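Local coordinates for protein GlcNAc Inducible Gene 2, GIG2 (Candida albicans, PDB 6AKZ) that binds iron(III) and is probably an oxygenase of the DUF1479 family within the cupin clan, its substrate not established, at residues N47-E52 with P58-K63. Sequence-based numbering, arbitrary orientation.
Sequences NKEFTE and PSYVPK
Tyr60 reaches back to the last turns of helix 32-56 and meets Glu49 and Glu52 there. Its backbone belongs to a short 3-10 turn between that helix and strand 63-65. CB points toward the helix. CG lies anti to the backbone N (chi1 -168°), which brings the ring edge to Glu52 and the hydroxyl near Glu49. Along one edge, CE2 lies 3.9 Å from Glu52 OE2. The carboxylate oxygen is near the ring plane, and the two planes are 66° apart. This is a CH edge beside an acid, not a hydrogen bond.

At the tip, OH packs loosely against Glu49 CG (4.1 Å). Glu49 OE2 is 4.2 Å from Tyr60 OH, too far for a direct hydrogen bond. A water bridges the two oxygens. Tyr60 OH donates to the water across 2.7 Å, and the water donates to Glu49 OE2, also across 2.7 Å. The water oxygen lies in the plane of the ring. Glu49 gets there by an extended chain that crosses the tyrosine at about a right angle. Its OE2 is also hydrogen-bonded to Ser277 OG, so one carboxylate oxygen has two partners. Arg85 makes a cation-pi contact with the ring and hydrogen-bonds the backbone O of Tyr60.

The contact is small and lies away from the iron site. It joins the end of an N-terminal helix to the turn that leads into an edge strand of the main sheet. The water's donation to OE2 is consistent with an ionised Glu49. With no direct hydrogen bond across, the water carries the polar connection.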
loop_
_atom_site.group_PDB
_atom_site.type_symbol
_atom_site.label_atom_id
_atom_site.label_comp_id
_atom_site.label_asym_id
_atom_site.label_seq_id
_atom_site.Cartn_x
_atom_site.Cartn_y
_atom_site.Cartn_z
ATOM N N ASN A 47 -10.196 6.189 21.879
ATOM C CA ASN A 47 -11.451 5.662 22.423
ATOM C C ASN A 47 -12.658 6.452 21.931
ATOM O O ASN A 47 -13.690 5.860 21.565
ATOM C CB ASN A 47 -11.396 5.581 23.939
ATOM C CG ASN A 47 -12.471 4.659 24.482
ATOM O OD1 ASN A 47 -12.822 3.644 23.855
ATOM N ND2 ASN A 47 -13.053 5.033 25.601
ATOM N N LYS A 48 -12.514 7.755 21.821
ATOM C CA LYS A 48 -13.552 8.575 21.270
ATOM C C LYS A 48 -13.806 8.289 19.776
ATOM O O LYS A 48 -14.952 8.024 19.388
ATOM C CB LYS A 48 -13.271 10.058 21.413
ATOM C CG LYS A 48 -13.368 10.622 22.814
ATOM C CD LYS A 48 -12.788 12.046 22.928
ATOM C CE LYS A 48 -13.127 12.981 21.769
ATOM N NZ LYS A 48 -14.600 13.238 21.628
ATOM N N GLU A 49 -12.740 8.257 18.964
ATOM C CA GLU A 49 -12.930 8.277 17.505
ATOM C C GLU A 49 -13.271 6.851 17.073
ATOM O O GLU A 49 -14.105 6.682 16.173
ATOM C CB GLU A 49 -11.688 8.749 16.782
ATOM C CG GLU A 49 -11.807 8.664 15.250
ATOM C CD GLU A 49 -10.736 9.394 14.446
ATOM O OE1 GLU A 49 -10.649 10.637 14.590
ATOM O OE2 GLU A 49 -10.001 8.751 13.624
ATOM N N PHE A 50 -12.672 5.836 17.691
ATOM C CA PHE A 50 -12.888 4.440 17.210
ATOM C C PHE A 50 -14.261 3.956 17.667
ATOM O O PHE A 50 -14.885 3.171 16.961
ATOM C CB PHE A 50 -11.817 3.406 17.548
ATOM C CG PHE A 50 -10.464 3.644 16.914
ATOM C CD1 PHE A 50 -10.179 4.771 16.112
ATOM C CD2 PHE A 50 -9.466 2.707 17.122
ATOM C CE1 PHE A 50 -8.914 4.967 15.577
ATOM C CE2 PHE A 50 -8.219 2.874 16.531
ATOM C CZ PHE A 50 -7.942 4.033 15.783
ATOM N N THR A 51 -14.743 4.483 18.801
ATOM C CA THR A 51 -16.111 4.302 19.174
ATOM C C THR A 51 -17.036 4.845 18.107
ATOM O O THR A 51 -18.021 4.148 17.763
ATOM C CB THR A 51 -16.376 4.905 20.561
ATOM O OG1 THR A 51 -15.653 4.178 21.544
ATOM C CG2 THR A 51 -17.876 4.890 20.927
ATOM N N GLU A 52 -16.828 6.089 17.654
ATOM C CA GLU A 52 -17.687 6.678 16.639
ATOM C C GLU A 52 -17.670 5.803 15.373
ATOM O O GLU A 52 -18.669 5.504 14.826
ATOM C CB GLU A 52 -17.310 8.130 16.373
ATOM C CG GLU A 52 -18.071 8.750 15.245
ATOM C CD GLU A 52 -17.731 10.208 14.915
ATOM O OE1 GLU A 52 -17.982 11.037 15.813
ATOM O OE2 GLU A 52 -17.405 10.582 13.716
ATOM N N PRO A 58 -19.840 0.892 7.959
ATOM C CA PRO A 58 -19.241 1.059 6.674
ATOM C C PRO A 58 -19.414 2.400 5.967
ATOM O O PRO A 58 -18.508 2.800 5.216
ATOM C CB PRO A 58 -19.882 -0.084 5.856
ATOM C CG PRO A 58 -20.086 -1.166 6.823
ATOM C CD PRO A 58 -20.617 -0.367 8.013
ATOM N N SER A 59 -20.497 3.154 6.233
ATOM C CA SER A 59 -20.650 4.443 5.582
ATOM C C SER A 59 -19.571 5.458 6.027
ATOM O O SER A 59 -19.488 6.577 5.438
ATOM C CB SER A 59 -22.021 4.970 5.816
ATOM O OG SER A 59 -22.167 5.292 7.178
ATOM N N TYR A 60 -18.831 5.145 7.106
ATOM C CA TYR A 60 -17.695 5.948 7.538
ATOM C C TYR A 60 -16.607 6.034 6.446
ATOM O O TYR A 60 -15.874 7.026 6.379
ATOM C CB TYR A 60 -17.170 5.450 8.863
ATOM C CG TYR A 60 -16.188 6.352 9.571
ATOM C CD1 TYR A 60 -14.843 6.335 9.256
ATOM C CD2 TYR A 60 -16.623 7.256 10.495
ATOM C CE1 TYR A 60 -13.952 7.158 9.903
ATOM C CE2 TYR A 60 -15.773 8.079 11.177
ATOM C CZ TYR A 60 -14.469 8.076 10.870
ATOM O OH TYR A 60 -13.661 8.906 11.557
ATOM N N VAL A 61 -16.492 5.041 5.560
ATOM C CA VAL A 61 -15.454 5.070 4.583
ATOM C C VAL A 61 -15.791 6.099 3.533
ATOM O O VAL A 61 -16.874 6.080 2.966
ATOM C CB VAL A 61 -15.341 3.672 3.849
ATOM C CG1 VAL A 61 -14.418 3.715 2.671
ATOM C CG2 VAL A 61 -14.924 2.653 4.900
ATOM N N PRO A 62 -14.864 7.007 3.254
ATOM C CA PRO A 62 -15.106 7.971 2.183
ATOM C C PRO A 62 -15.483 7.312 0.828
ATOM O O PRO A 62 -14.886 6.312 0.389
ATOM C CB PRO A 62 -13.792 8.697 2.085
ATOM C CG PRO A 62 -13.151 8.537 3.426
ATOM C CD PRO A 62 -13.533 7.157 3.861
ATOM N N LYS A 63 -16.477 7.871 0.196
ATOM C CA LYS A 63 -16.948 7.370 -1.041
ATOM C C LYS A 63 -17.355 8.540 -1.927
ATOM O O LYS A 63 -17.877 9.501 -1.465
ATOM C CB LYS A 63 -18.165 6.485 -0.754
ATOM C CG LYS A 63 -18.690 5.707 -1.913
ATOM C CD LYS A 63 -19.700 4.636 -1.535
ATOM C CE LYS A 63 -21.128 5.109 -1.505
ATOM N NZ LYS A 63 -21.949 4.017 -0.937
HETATM O O HOH W 1 -10.996 8.822 11.087
#